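PDB 3DKR: esterase D, which probably hydrolyses carboxylic esters, as an alpha/beta hydrolase with a catalytic triad. Local coordinates for residues P15-G20 / Y50-L56. Numbering follows the deposited sequence.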
loop_
_atom_site.group_PDB
_atom_site.type_symbol
_atom_site.label_atom_id
_atom_site.label_comp_id
_atom_site.label_asym_id
_atom_site.label_seq_id
_atom_site.Cartn_x
_atom_site.Cartn_y
_atom_site.Cartn_z
ATOM N N PRO A 15 -14.286 -1.284 3.744
ATOM C CA PRO A 15 -13.182 -1.792 4.561
ATOM C C PRO A 15 -13.613 -3.145 5.097
ATOM O O PRO A 15 -14.810 -3.386 5.231
ATOM C CB PRO A 15 -13.081 -0.780 5.708
ATOM C CG PRO A 15 -14.376 -0.054 5.701
ATOM C CD PRO A 15 -14.898 -0.081 4.323
ATOM N N PHE A 16 -12.665 -4.033 5.393
ATOM C CA PHE A 16 -13.034 -5.340 5.944
ATOM C C PHE A 16 -12.001 -5.888 6.907
ATOM O O PHE A 16 -10.864 -5.439 6.920
ATOM C CB PHE A 16 -13.364 -6.360 4.850
ATOM C CG PHE A 16 -12.190 -6.799 3.999
ATOM C CD1 PHE A 16 -11.807 -6.080 2.863
ATOM C CD2 PHE A 16 -11.508 -7.974 4.288
ATOM C CE1 PHE A 16 -10.751 -6.496 2.076
ATOM C CE2 PHE A 16 -10.463 -8.387 3.504
ATOM C CZ PHE A 16 -10.088 -7.650 2.386
ATOM N N GLU A 17 -12.437 -6.831 7.730
ATOM C CA GLU A 17 -11.607 -7.336 8.820
ATOM C C GLU A 17 -11.864 -8.797 9.044
ATOM O O GLU A 17 -13.019 -9.231 9.106
ATOM C CB GLU A 17 -11.869 -6.582 10.125
ATOM C CG GLU A 17 -10.965 -7.050 11.272
ATOM C CD GLU A 17 -10.922 -6.120 12.478
ATOM O OE1 GLU A 17 -11.658 -5.108 12.518
ATOM O OE2 GLU A 17 -10.120 -6.416 13.399
ATOM N N TYR A 18 -10.780 -9.551 9.179
ATOM C CA TYR A 18 -10.839 -10.937 9.583
ATOM C C TYR A 18 -10.255 -11.080 10.966
ATOM O O TYR A 18 -9.138 -10.598 11.237
ATOM C CB TYR A 18 -10.012 -11.808 8.647
ATOM C CG TYR A 18 -10.414 -11.759 7.198
ATOM C CD1 TYR A 18 -11.728 -11.510 6.815
ATOM C CD2 TYR A 18 -9.471 -12.008 6.203
ATOM C CE1 TYR A 18 -12.086 -11.479 5.457
ATOM C CE2 TYR A 18 -9.822 -11.985 4.873
ATOM C CZ TYR A 18 -11.124 -11.706 4.501
ATOM O OH TYR A 18 -11.463 -11.690 3.147
ATOM N N GLU A 19 -10.978 -11.785 11.830
ATOM C CA GLU A 19 -10.483 -12.023 13.191
ATOM C C GLU A 19 -9.401 -13.067 13.188
ATOM O O GLU A 19 -9.458 -14.031 12.435
ATOM C CB GLU A 19 -11.614 -12.476 14.106
ATOM C CG GLU A 19 -12.781 -11.519 14.156
ATOM C CD GLU A 19 -12.389 -10.097 14.478
ATOM O OE1 GLU A 19 -11.635 -9.875 15.464
ATOM O OE2 GLU A 19 -12.826 -9.187 13.722
ATOM N N GLY A 20 -8.404 -12.875 14.047
ATOM C CA GLY A 20 -7.364 -13.868 14.252
ATOM C C GLY A 20 -7.197 -14.198 15.720
ATOM O O GLY A 20 -8.144 -14.074 16.510
ATOM N N TYR A 50 -3.957 -15.745 10.371
ATOM C CA TYR A 50 -3.712 -14.359 10.754
ATOM C C TYR A 50 -4.995 -13.537 10.765
ATOM O O TYR A 50 -5.873 -13.750 9.928
ATOM C CB TYR A 50 -2.742 -13.725 9.770
ATOM C CG TYR A 50 -1.359 -14.312 9.832
ATOM C CD1 TYR A 50 -0.489 -13.967 10.855
ATOM C CD2 TYR A 50 -0.920 -15.204 8.872
ATOM C CE1 TYR A 50 0.788 -14.515 10.916
ATOM C CE2 TYR A 50 0.355 -15.745 8.910
ATOM C CZ TYR A 50 1.202 -15.398 9.939
ATOM O OH TYR A 50 2.464 -15.942 9.974
ATOM N N GLY A 51 -5.088 -12.585 11.700
ATOM C CA GLY A 51 -6.117 -11.545 11.636
ATOM C C GLY A 51 -5.686 -10.543 10.583
ATOM O O GLY A 51 -4.486 -10.356 10.361
ATOM N N VAL A 52 -6.652 -9.876 9.936
ATOM C CA VAL A 52 -6.338 -8.975 8.837
ATOM C C VAL A 52 -7.292 -7.785 8.891
ATOM O O VAL A 52 -8.453 -7.967 9.197
ATOM C CB VAL A 52 -6.464 -9.654 7.444
ATOM C CG1 VAL A 52 -5.924 -8.719 6.361
ATOM C CG2 VAL A 52 -5.745 -11.003 7.432
ATOM N N TYR A 53 -6.787 -6.585 8.613
ATOM C CA TYR A 53 -7.614 -5.382 8.540
ATOM C C TYR A 53 -7.211 -4.569 7.335
ATOM O O TYR A 53 -6.041 -4.272 7.170
ATOM C CB TYR A 53 -7.464 -4.550 9.797
ATOM C CG TYR A 53 -8.322 -3.307 9.854
ATOM C CD1 TYR A 53 -9.663 -3.333 9.501
ATOM C CD2 TYR A 53 -7.790 -2.106 10.299
ATOM C CE1 TYR A 53 -10.437 -2.181 9.579
ATOM C CE2 TYR A 53 -8.561 -0.969 10.394
ATOM C CZ TYR A 53 -9.878 -1.012 10.036
ATOM O OH TYR A 53 -10.639 0.140 10.164
ATOM N N VAL A 54 -8.200 -4.258 6.494
ATOM C CA VAL A 54 -7.996 -3.588 5.222
ATOM C C VAL A 54 -8.904 -2.359 5.177
ATOM O O VAL A 54 -10.083 -2.454 4.798
ATOM C CB VAL A 54 -8.302 -4.517 4.032
ATOM C CG1 VAL A 54 -7.870 -3.854 2.733
ATOM C CG2 VAL A 54 -7.615 -5.866 4.224
ATOM N N PRO A 55 -8.379 -1.208 5.613
ATOM C CA PRO A 55 -9.191 0.015 5.577
ATOM C C PRO A 55 -9.385 0.554 4.169
ATOM O O PRO A 55 -8.679 0.155 3.248
ATOM C CB PRO A 55 -8.381 1.007 6.418
ATOM C CG PRO A 55 -6.971 0.540 6.318
ATOM C CD PRO A 55 -7.045 -0.972 6.208
ATOM N N LEU A 56 -10.308 1.503 4.039
ATOM C CA LEU A 56 -10.555 2.218 2.797
ATOM C C LEU A 56 -10.046 3.651 2.936
ATOM O O LEU A 56 -10.429 4.357 3.869
ATOM C CB LEU A 56 -12.054 2.254 2.519
ATOM C CG LEU A 56 -12.530 3.105 1.352
ATOM C CD1 LEU A 56 -11.988 2.624 0.025
ATOM C CD2 LEU A 56 -14.084 3.161 1.349
HETATM O O HOH W 1 -7.662 -15.698 10.678
#
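P15 lays its ring beside L56, CD 4.1 Å from CB of L56, where 15-20 begins to run antiparallel to 50-56 at the margin of an alpha/beta-hydrolase sheet. The pairing illustrates how an antiparallel edge strand alternates its side chains between the two faces of a sheet, F16 and Y18 on one and E17 on the other. Strand 16-18 is outermost in this chain; strand 51-54 joins it to the parallel strands through backbone hydrogen bonds between G51 and Y53 and strand 23-28. F16 and V54 form a hydrogen-bonded pair: N of F16 donates to O of V54 from a position tilted 31° out of the carbonyl plane, whereas the return bond from N of V54 to O of F16 is straighter, nearly along the C=O axis. F16 rests on N39 and A42 of helix 39-47, and both side chains reach P35. With chi1 at 68°, F16 carries CG between its own N and carbonyl carbon, and this folds the ring back over V54, whose CG2 sits 3.9 Å from the ring centroid in a CH-pi contact over one face, offset toward the rim. Were F16 replaced by an alanine, CG2 of V54 would probably lose its aromatic cover and a gap would be likely to open beside A42. E17 occupies a non-hydrogen-bonded site opposite Y53, on the face packed by helix 74-89. Its CG, anti to the backbone N (chi1 -177°), passes 3.4 Å from O of V52, and the extended chain carries the carboxylate to a salt bridge with K91 and a hydrogen bond with H87. Y18 exchanges two backbone hydrogen bonds with V52, its CD2 lying 4.0 Å from CB of V52. Beyond the paired residues a single water spans the two segments, donating to O of E19 (3.0 Å) and to O of Y50 (2.7 Å).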